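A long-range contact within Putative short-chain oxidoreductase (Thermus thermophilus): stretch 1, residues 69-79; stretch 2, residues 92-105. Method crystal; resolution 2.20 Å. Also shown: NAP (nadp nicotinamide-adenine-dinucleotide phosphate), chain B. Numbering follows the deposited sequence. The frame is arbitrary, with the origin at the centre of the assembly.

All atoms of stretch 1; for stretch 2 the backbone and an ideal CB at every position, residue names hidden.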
ATOM      1  N   LEU A  69      14.377  11.392  17.901  1.00 12.34           N
ATOM      2  CA  LEU A  69      13.196  11.735  17.116  1.00 16.74           C
ATOM      3  C   LEU A  69      13.435  11.713  15.610  1.00 12.43           C
ATOM      4  O   LEU A  69      14.419  12.260  15.110  1.00 15.10           O
ATOM      5  CB  LEU A  69      12.682  13.125  17.514  1.00 13.36           C
ATOM      6  CG  LEU A  69      11.471  13.661  16.729  1.00 21.51           C
ATOM      7  CD1 LEU A  69      10.254  12.789  17.012  1.00  9.71           C
ATOM      8  CD2 LEU A  69      11.181  15.112  17.118  1.00 13.91           C
ATOM      9  N   LEU A  70      12.517  11.071  14.896  1.00 15.00           N
ATOM     10  CA  LEU A  70      12.570  10.987  13.441  1.00 14.50           C
ATOM     11  C   LEU A  70      11.244  11.503  12.897  1.00 14.81           C
ATOM     12  O   LEU A  70      10.175  11.093  13.353  1.00 15.11           O
ATOM     13  CB  LEU A  70      12.774   9.535  12.987  1.00 13.56           C
ATOM     14  CG  LEU A  70      12.495   9.220  11.510  1.00 19.26           C
ATOM     15  CD1 LEU A  70      13.565   9.852  10.619  1.00 12.75           C
ATOM     16  CD2 LEU A  70      12.472   7.708  11.310  1.00 21.42           C
ATOM     17  N   VAL A  71      11.314  12.430  11.946  1.00 11.64           N
ATOM     18  CA  VAL A  71      10.116  12.965  11.321  1.00 13.12           C
ATOM     19  C   VAL A  71      10.304  12.748   9.823  1.00 16.39           C
ATOM     20  O   VAL A  71      11.107  13.432   9.183  1.00 16.27           O
ATOM     21  CB  VAL A  71       9.928  14.474  11.607  1.00 16.38           C
ATOM     22  CG1 VAL A  71       8.631  14.953  10.980  1.00 13.96           C
ATOM     23  CG2 VAL A  71       9.904  14.729  13.114  1.00 16.49           C
ATOM     24  N   HIS A  72       9.567  11.785   9.277  1.00 15.58           N
ATOM     25  CA  HIS A  72       9.650  11.432   7.859  1.00 21.29           C
ATOM     26  C   HIS A  72       8.600  12.214   7.057  1.00 21.08           C
ATOM     27  O   HIS A  72       7.540  11.686   6.709  1.00 14.66           O
ATOM     28  CB  HIS A  72       9.433   9.919   7.716  1.00 18.80           C
ATOM     29  CG  HIS A  72       9.836   9.355   6.387  1.00 18.35           C
ATOM     30  ND1 HIS A  72      11.150   9.282   5.974  1.00 13.54           N
ATOM     31  CD2 HIS A  72       9.099   8.799   5.395  1.00 14.98           C
ATOM     32  CE1 HIS A  72      11.205   8.704   4.788  1.00 22.28           C
ATOM     33  NE2 HIS A  72       9.973   8.399   4.415  1.00 16.39           N
ATOM     34  N   ALA A  73       8.897  13.480   6.779  1.00 13.96           N
ATOM     35  CA  ALA A  73       7.982  14.346   6.038  1.00 18.87           C
ATOM     36  C   ALA A  73       8.243  14.178   4.545  1.00 18.24           C
ATOM     37  O   ALA A  73       8.439  15.152   3.818  1.00 15.75           O
ATOM     38  CB  ALA A  73       8.194  15.807   6.453  1.00 18.21           C
ATOM     39  N   VAL A  74       8.233  12.926   4.105  1.00 21.76           N
ATOM     40  CA  VAL A  74       8.507  12.577   2.719  1.00 18.54           C
ATOM     41  C   VAL A  74       7.266  12.138   1.954  1.00 20.87           C
ATOM     42  O   VAL A  74       6.412  11.413   2.473  1.00 16.87           O
ATOM     43  CB  VAL A  74       9.561  11.452   2.667  1.00 21.07           C
ATOM     44  CG1 VAL A  74       9.790  10.999   1.239  1.00 17.61           C
ATOM     45  CG2 VAL A  74      10.861  11.950   3.280  1.00 22.60           C
ATOM     46  N   GLY A  75       7.176  12.578   0.708  1.00 23.09           N
ATOM     47  CA  GLY A  75       6.044  12.214  -0.114  1.00 17.40           C
ATOM     48  C   GLY A  75       6.015  12.961  -1.427  1.00 16.96           C
ATOM     49  O   GLY A  75       6.868  13.805  -1.703  1.00 21.13           O
ATOM     50  N   LYS A  76       5.012  12.636  -2.232  1.00 18.77           N
ATOM     51  CA  LYS A  76       4.792  13.233  -3.542  1.00 23.89           C
ATOM     52  C   LYS A  76       3.311  13.062  -3.838  1.00 26.44           C
ATOM     53  O   LYS A  76       2.668  12.170  -3.290  1.00 24.68           O
ATOM     54  CB  LYS A  76       5.624  12.515  -4.606  1.00 32.09           C
ATOM     55  CG  LYS A  76       7.022  13.068  -4.761  1.00 50.56           C
ATOM     56  CD  LYS A  76       6.991  14.398  -5.500  1.00 59.62           C
ATOM     57  CE  LYS A  76       8.301  15.158  -5.348  1.00 57.30           C
ATOM     58  NZ  LYS A  76       8.500  15.606  -3.943  1.00 25.51           N
ATOM     59  N   ALA A  77       2.765  13.911  -4.696  1.00 19.53           N
ATOM     60  CA  ALA A  77       1.350  13.816  -5.014  1.00 27.73           C
ATOM     61  C   ALA A  77       1.141  13.710  -6.516  1.00 29.31           C
ATOM     62  O   ALA A  77       2.020  14.056  -7.300  1.00 28.29           O
ATOM     63  CB  ALA A  77       0.611  15.023  -4.457  1.00 23.01           C
ATOM     64  N   GLY A  78      -0.028  13.221  -6.908  1.00 30.29           N
ATOM     65  CA  GLY A  78      -0.338  13.068  -8.315  1.00 27.08           C
ATOM     66  C   GLY A  78      -1.785  12.671  -8.501  1.00 26.43           C
ATOM     67  O   GLY A  78      -2.374  12.030  -7.634  1.00 22.84           O
ATOM     68  N   ARG A  79      -2.362  13.060  -9.632  1.00 30.30           N
ATOM     69  CA  ARG A  79      -3.752  12.744  -9.936  1.00 32.27           C
ATOM     70  C   ARG A  79      -3.839  11.971 -11.244  1.00 29.86           C
ATOM     71  O   ARG A  79      -3.212  12.345 -12.233  1.00 30.78           O
ATOM     72  CB  ARG A  79      -4.576  14.030 -10.050  1.00 34.45           C
ATOM     73  CG  ARG A  79      -6.004  13.801 -10.528  1.00 51.33           C
ATOM     74  CD  ARG A  79      -6.738  15.109 -10.775  1.00 50.88           C
ATOM     75  NE  ARG A  79      -7.026  15.827  -9.538  1.00 61.26           N
ATOM     76  CZ  ARG A  79      -6.632  17.072  -9.289  1.00 67.81           C
ATOM     77  NH1 ARG A  79      -5.927  17.741 -10.193  1.00 62.04           N
ATOM     78  NH2 ARG A  79      -6.949  17.651  -8.138  1.00 61.31           N
ATOM     79  N   UNK A  92       5.539   5.131  -8.523  1.00 25.38           N
ATOM     80  CA  UNK A  92       6.202   6.341  -8.034  1.00 27.80           C
ATOM     81  C   UNK A  92       5.677   6.709  -6.655  1.00 19.87           C
ATOM     82  O   UNK A  92       6.444   7.113  -5.773  1.00 22.83           O
ATOM     83  CB  UNK A  92       5.996   7.503  -9.007  1.00 27.80           C
ATOM     84  N   UNK A  93       4.364   6.569  -6.476  1.00 16.45           N
ATOM     85  CA  UNK A  93       3.720   6.887  -5.207  1.00 23.56           C
ATOM     86  C   UNK A  93       4.179   5.951  -4.095  1.00 26.26           C
ATOM     87  O   UNK A  93       4.490   6.399  -2.990  1.00 21.43           O
ATOM     88  CB  UNK A  93       2.199   6.817  -5.354  1.00 23.56           C
ATOM     89  N   UNK A  94       4.217   4.654  -4.390  1.00 23.00           N
ATOM     90  CA  UNK A  94       4.653   3.664  -3.411  1.00 23.55           C
ATOM     91  C   UNK A  94       6.121   3.875  -3.042  1.00 19.59           C
ATOM     92  O   UNK A  94       6.507   3.726  -1.885  1.00 20.08           O
ATOM     93  CB  UNK A  94       4.441   2.249  -3.953  1.00 23.55           C
ATOM     94  N   UNK A  95       6.937   4.221  -4.030  1.00 13.52           N
ATOM     95  CA  UNK A  95       8.355   4.455  -3.784  1.00 23.70           C
ATOM     96  C   UNK A  95       8.546   5.672  -2.877  1.00 19.26           C
ATOM     97  O   UNK A  95       9.260   5.608  -1.877  1.00 15.21           O
ATOM     98  CB  UNK A  95       9.103   4.651  -5.105  1.00 23.70           C
ATOM     99  N   UNK A  96       7.889   6.774  -3.226  1.00 20.16           N
ATOM    100  CA  UNK A  96       8.007   8.007  -2.458  1.00 23.02           C
ATOM    101  C   UNK A  96       7.466   7.905  -1.036  1.00 22.37           C
ATOM    102  O   UNK A  96       8.125   8.350  -0.093  1.00 22.02           O
ATOM    103  CB  UNK A  96       7.279   9.134  -3.193  1.00 23.02           C
ATOM    104  N   UNK A  97       6.283   7.317  -0.875  1.00 13.20           N
ATOM    105  CA  UNK A  97       5.675   7.203   0.454  1.00 18.62           C
ATOM    106  C   UNK A  97       6.050   5.994   1.305  1.00 19.02           C
ATOM    107  O   UNK A  97       6.331   6.140   2.496  1.00 20.02           O
ATOM    108  CB  UNK A  97       4.154   7.200   0.285  1.00 18.62           C
ATOM    109  N   UNK A  98       6.049   4.808   0.700  1.00 17.91           N
ATOM    110  CA  UNK A  98       6.325   3.576   1.433  1.00 13.92           C
ATOM    111  C   UNK A  98       7.769   3.095   1.480  1.00 14.60           C
ATOM    112  O   UNK A  98       8.285   2.792   2.559  1.00 13.71           O
ATOM    113  CB  UNK A  98       5.476   2.457   0.827  1.00 13.92           C
ATOM    114  N   UNK A  99       8.418   3.001   0.325  1.00  9.22           N
ATOM    115  CA  UNK A  99       9.790   2.525   0.296  1.00 16.45           C
ATOM    116  C   UNK A  99      10.728   3.446   1.073  1.00 19.12           C
ATOM    117  O   UNK A  99      11.612   2.970   1.782  1.00 21.43           O
ATOM    118  CB  UNK A  99      10.267   2.392  -1.152  1.00 16.45           C
ATOM    119  N   UNK A 100      10.539   4.758   0.952  1.00 15.16           N
ATOM    120  CA  UNK A 100      11.397   5.689   1.685  1.00 19.86           C
ATOM    121  C   UNK A 100      11.269   5.409   3.180  1.00  8.54           C
ATOM    122  O   UNK A 100      12.266   5.323   3.888  1.00 16.19           O
ATOM    123  CB  UNK A 100      11.031   7.141   1.370  1.00 19.86           C
ATOM    124  N   UNK A 101      10.031   5.254   3.640  1.00 13.54           N
ATOM    125  CA  UNK A 101       9.733   4.990   5.047  1.00 13.25           C
ATOM    126  C   UNK A 101      10.263   3.637   5.505  1.00 17.51           C
ATOM    127  O   UNK A 101      10.837   3.521   6.588  1.00 16.39           O
ATOM    128  CB  UNK A 101       8.223   5.058   5.284  1.00 13.25           C
ATOM    129  N   UNK A 102      10.067   2.616   4.673  1.00 19.36           N
ATOM    130  CA  UNK A 102      10.520   1.268   4.999  1.00 15.75           C
ATOM    131  C   UNK A 102      12.050   1.204   5.079  1.00 16.12           C
ATOM    132  O   UNK A 102      12.598   0.620   6.009  1.00 16.74           O
ATOM    133  CB  UNK A 102      10.003   0.271   3.960  1.00 15.75           C
ATOM    134  N   UNK A 103      12.741   1.801   4.112  1.00 16.28           N
ATOM    135  CA  UNK A 103      14.203   1.778   4.145  1.00 18.52           C
ATOM    136  C   UNK A 103      14.736   2.577   5.341  1.00 18.75           C
ATOM    137  O   UNK A 103      15.667   2.149   6.019  1.00 17.49           O
ATOM    138  CB  UNK A 103      14.772   2.337   2.840  1.00 18.52           C
ATOM    139  N   UNK A 104      14.137   3.731   5.606  1.00 17.64           N
ATOM    140  CA  UNK A 104      14.564   4.552   6.733  1.00 18.14           C
ATOM    141  C   UNK A 104      14.344   3.815   8.059  1.00 17.18           C
ATOM    142  O   UNK A 104      15.244   3.742   8.891  1.00 20.10           O
ATOM    143  CB  UNK A 104      13.811   5.884   6.734  1.00 18.14           C
ATOM    144  N   UNK A 105      13.149   3.257   8.234  1.00 17.37           N
ATOM    145  CA  UNK A 105      12.804   2.547   9.457  1.00 21.28           C
ATOM    146  C   UNK A 105      13.659   1.305   9.695  1.00 26.84           C
ATOM    147  O   UNK A 105      13.939   0.941  10.836  1.00 20.47           O
ATOM    148  CB  UNK A 105      11.327   2.149   9.419  1.00 21.28           C
TER
HETATM  149  PA  NAP B 500       6.300  18.564  -0.052  1.00 17.20           P
HETATM  150  O1A NAP B 500       6.157  18.258  -1.626  1.00 15.17           O
HETATM  151  O2A NAP B 500       6.298  20.011   0.257  1.00 15.79           O
HETATM  152  O5B NAP B 500       7.665  17.850   0.407  1.00 18.56           O
HETATM  153  C5B NAP B 500       7.922  16.490   0.052  1.00 15.52           C
HETATM  154  C4B NAP B 500       9.287  16.055   0.584  1.00 20.89           C
HETATM  155  O4B NAP B 500       9.491  14.679   0.219  1.00 20.90           O
HETATM  156  C3B NAP B 500      10.401  16.866  -0.086  1.00 20.66           C
HETATM  157  O3B NAP B 500      11.407  17.196   0.876  1.00 24.78           O
HETATM  158  C2B NAP B 500      10.960  15.873  -1.104  1.00 19.79           C
HETATM  159  O2B NAP B 500      12.350  16.137  -1.310  1.00 21.54           O
HETATM  160  C1B NAP B 500      10.840  14.603  -0.264  1.00 17.35           C
HETATM  161  N9A NAP B 500      11.030  13.406  -1.114  1.00 23.60           N
HETATM  162  C8A NAP B 500      10.230  13.021  -2.106  1.00 19.38           C
HETATM  163  N7A NAP B 500      10.723  11.923  -2.673  1.00 21.90           N
HETATM  164  C5A NAP B 500      11.846  11.605  -2.036  1.00 15.59           C
HETATM  165  C6A NAP B 500      12.790  10.598  -2.187  1.00 24.31           C
HETATM  166  N6A NAP B 500      12.647   9.676  -3.135  1.00 15.51           N
HETATM  167  N1A NAP B 500      13.849  10.574  -1.364  1.00 20.22           N
HETATM  168  C2A NAP B 500      14.000  11.488  -0.422  1.00 22.83           C
HETATM  169  N3A NAP B 500      13.123  12.460  -0.250  1.00 12.63           N
HETATM  170  C4A NAP B 500      12.042  12.547  -1.038  1.00 20.19           C
HETATM  171  O3  NAP B 500       5.100  17.746   0.646  1.00 16.51           O
HETATM  172  PN  NAP B 500       4.572  18.062   2.134  1.00 19.25           P
HETATM  173  O1N NAP B 500       3.288  18.795   2.048  1.00 18.87           O
HETATM  174  O2N NAP B 500       5.663  18.641   2.948  1.00 19.76           O
HETATM  175  O5D NAP B 500       4.225  16.597   2.707  1.00 18.99           O
HETATM  176  C5D NAP B 500       5.048  15.986   3.705  1.00 18.84           C
HETATM  177  C4D NAP B 500       4.438  14.670   4.196  1.00 15.42           C
HETATM  178  O4D NAP B 500       3.127  14.980   4.708  1.00 17.45           O
HETATM  179  C3D NAP B 500       4.222  13.702   3.031  1.00 17.59           C
HETATM  180  O3D NAP B 500       4.200  12.346   3.485  1.00 19.98           O
HETATM  181  C2D NAP B 500       2.832  14.116   2.556  1.00 18.43           C
HETATM  182  O2D NAP B 500       2.194  13.063   1.828  1.00 18.66           O
HETATM  183  C1D NAP B 500       2.165  14.256   3.922  1.00 15.66           C
HETATM  184  N1N NAP B 500       0.853  14.940   3.862  1.00 18.11           N
HETATM  185  C2N NAP B 500       0.743  16.196   3.251  1.00 16.99           C
HETATM  186  C3N NAP B 500      -0.492  16.831   3.193  1.00 20.84           C
HETATM  187  C7N NAP B 500      -0.613  18.206   2.533  1.00 26.68           C
HETATM  188  O7N NAP B 500      -1.714  18.706   2.308  1.00 22.87           O
HETATM  189  N7N NAP B 500       0.544  18.785   2.227  1.00 13.22           N
HETATM  190  C4N NAP B 500      -1.615  16.220   3.739  1.00 25.48           C
HETATM  191  C5N NAP B 500      -1.511  14.974   4.348  1.00 28.51           C
HETATM  192  C6N NAP B 500      -0.281  14.330   4.412  1.00 23.26           C
HETATM  193  P2B NAP B 500      12.868  17.122  -2.475  1.00 34.07           P
HETATM  194  O1X NAP B 500      11.841  18.360  -2.556  1.00 30.57           O
HETATM  195  O2X NAP B 500      14.261  17.716  -1.926  1.00 29.87           O
HETATM  196  O3X NAP B 500      13.020  16.430  -3.774  1.00 35.27           O

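The second stretch is helical throughout and runs nearly antiparallel to strand 69-72 (162° between axes, 10.5 Å at closest approach).

Position 92 points toward stretch 1, but stretch 1 has no atom within 5.5 Å of its ideal CB, so many side chains would fit. It is Glu92, which makes no contact.

Position 93 points sideways, and no atom of stretch 1 is near its ideal CB. Only a long side chain could reach the backbone of 76-78; Met, Gln or Lys might. It is Met93, modelled as selenomethionine, whose end turns nearer: SE lies 3.3 Å from Lys76 O and CE 3.7 Å from Lys76 CB.

Positions 94 and 95 are out of reach and unconstrained by stretch 1; they are Leu94 and Ala95.

Position 96 points toward stretch 1, its ideal CB 4.0 Å from Lys76 CB and 4.4 Å from Gly75 C. So close an approach favours a small residue, Ala, Gly or Ser. Ala96 fits.

Position 97 points sideways, yet its CA is 5.1 Å from that of Gly75, whose bare CA offers a surface for a flat side chain; His, Asn or Gln could also address nearby polar atoms. His97 lays one ring face over Gly75 CA, a CH-pi contact 4.0 Å from CA to centroid and 19° off the normal. Its ND1 donates to Met93 O (2.9 Å), and a water bridges His97 O and Val74 O.

Positions 98 and 99 point away, leaving the choice open; they are Leu98 and Leu99.

Position 100 points toward stretch 1, its ideal CB 3.5 Å from His72 NE2 and 4.1 Å from Val74 CG1. A short polar residue, Ser or Thr, would suit. Thr100 accepts a hydrogen bond from His72 NE2 to OG1 (2.8 Å, 164°), and OG1 donates to Ala96 O (2.7 Å).

Position 101 points sideways, its CB 3.8 Å from His72 CD2, which favours a small residue such as Ala or Ser. It is Ala101.

Stretch 1 places no limit on 102 (away) or 103 (out of reach); they are Ala102 and Phe103.

Position 104 points toward stretch 1, its ideal CB 4.3 Å from His72 CE1 and 5.1 Å from Leu70 CD2, suiting Val, Ile or Leu. Val104 packs CG1 3.7 Å from Leu70 CD2 and CG2 3.7 Å from His72 CE1.

Position 105 points sideways, and stretch 1 sets no tight limit there; Leu105 makes no contact.

Stretch 2 92-105: EMLAAHLLTAAFVL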
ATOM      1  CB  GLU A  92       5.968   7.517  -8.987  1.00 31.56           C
ATOM      2  CG  GLU A  92       6.494   7.289 -10.397  1.00 53.50           C
ATOM      3  CD  GLU A  92       6.397   8.527 -11.271  1.00 58.43           C
ATOM      4  OE1 GLU A  92       5.326   9.172 -11.279  1.00 66.68           O
ATOM      5  OE2 GLU A  92       7.389   8.847 -11.959  1.00 59.00           O
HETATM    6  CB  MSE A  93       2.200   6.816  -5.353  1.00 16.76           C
HETATM    7  CG  MSE A  93       1.591   7.973  -6.139  1.00 29.42           C
HETATM    8 SE   MSE A  93       1.922   9.724  -5.323  1.00 29.22          SE
HETATM    9  CE  MSE A  93       3.343  10.310  -6.501  1.00 21.81           C
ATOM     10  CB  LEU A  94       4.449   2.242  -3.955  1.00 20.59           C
ATOM     11  CG  LEU A  94       3.051   1.625  -3.794  1.00 23.75           C
ATOM     12  CD1 LEU A  94       2.770   1.407  -2.318  1.00 25.82           C
ATOM     13  CD2 LEU A  94       1.986   2.531  -4.391  1.00 41.57           C
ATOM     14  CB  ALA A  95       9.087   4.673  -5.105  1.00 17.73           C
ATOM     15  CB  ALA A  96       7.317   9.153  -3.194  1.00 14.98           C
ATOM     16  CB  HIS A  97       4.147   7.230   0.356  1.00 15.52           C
ATOM     17  CG  HIS A  97       3.593   8.498  -0.205  1.00 16.29           C
ATOM     18  ND1 HIS A  97       3.522   8.746  -1.558  1.00 23.22           N
ATOM     19  CD2 HIS A  97       3.054   9.581   0.405  1.00  9.54           C
ATOM     20  CE1 HIS A  97       2.957   9.923  -1.759  1.00 17.57           C
ATOM     21  NE2 HIS A  97       2.663  10.450  -0.583  1.00 18.22           N
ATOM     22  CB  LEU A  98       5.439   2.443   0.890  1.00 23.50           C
ATOM     23  CG  LEU A  98       5.604   1.057   1.524  1.00 26.79           C
ATOM     24  CD1 LEU A  98       5.169   1.110   2.983  1.00 24.88           C
ATOM     25  CD2 LEU A  98       4.770   0.031   0.758  1.00 27.00           C
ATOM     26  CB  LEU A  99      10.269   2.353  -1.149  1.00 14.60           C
ATOM     27  CG  LEU A  99       9.492   1.322  -1.985  1.00 31.87           C
ATOM     28  CD1 LEU A  99      10.221   1.099  -3.298  1.00 23.59           C
ATOM     29  CD2 LEU A  99       9.366  -0.001  -1.234  1.00 23.02           C
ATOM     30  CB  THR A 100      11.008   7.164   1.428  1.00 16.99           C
ATOM     31  OG1 THR A 100       9.658   7.389   1.855  1.00 15.24           O
ATOM     32  CG2 THR A 100      11.151   7.508  -0.053  1.00 20.96           C
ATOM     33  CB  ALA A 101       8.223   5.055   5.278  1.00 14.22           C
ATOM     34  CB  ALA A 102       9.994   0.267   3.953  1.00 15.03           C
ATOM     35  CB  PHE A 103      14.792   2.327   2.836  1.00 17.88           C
ATOM     36  CG  PHE A 103      14.470   1.492   1.621  1.00 23.61           C
ATOM     37  CD1 PHE A 103      14.172   0.136   1.746  1.00 20.75           C
ATOM     38  CD2 PHE A 103      14.486   2.058   0.350  1.00 15.10           C
ATOM     39  CE1 PHE A 103      13.892  -0.643   0.620  1.00 29.57           C
ATOM     40  CE2 PHE A 103      14.208   1.288  -0.783  1.00 26.04           C
ATOM     41  CZ  PHE A 103      13.910  -0.065  -0.646  1.00 19.30           C
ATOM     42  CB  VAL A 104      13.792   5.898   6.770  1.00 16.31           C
ATOM     43  CG1 VAL A 104      13.956   6.565   8.133  1.00 19.42           C
ATOM     44  CG2 VAL A 104      14.316   6.821   5.673  1.00 13.55           C
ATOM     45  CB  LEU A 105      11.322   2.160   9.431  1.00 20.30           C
ATOM     46  CG  LEU A 105      10.761   1.525  10.704  1.00 24.42           C
ATOM     47  CD1 LEU A 105      10.998   2.459  11.892  1.00 24.62           C
ATOM     48  CD2 LEU A 105       9.275   1.245  10.528  1.00 27.63           C
TER
HETATM   49  O   HOH W   1       5.925   8.804   3.707  1.00 19.96           O
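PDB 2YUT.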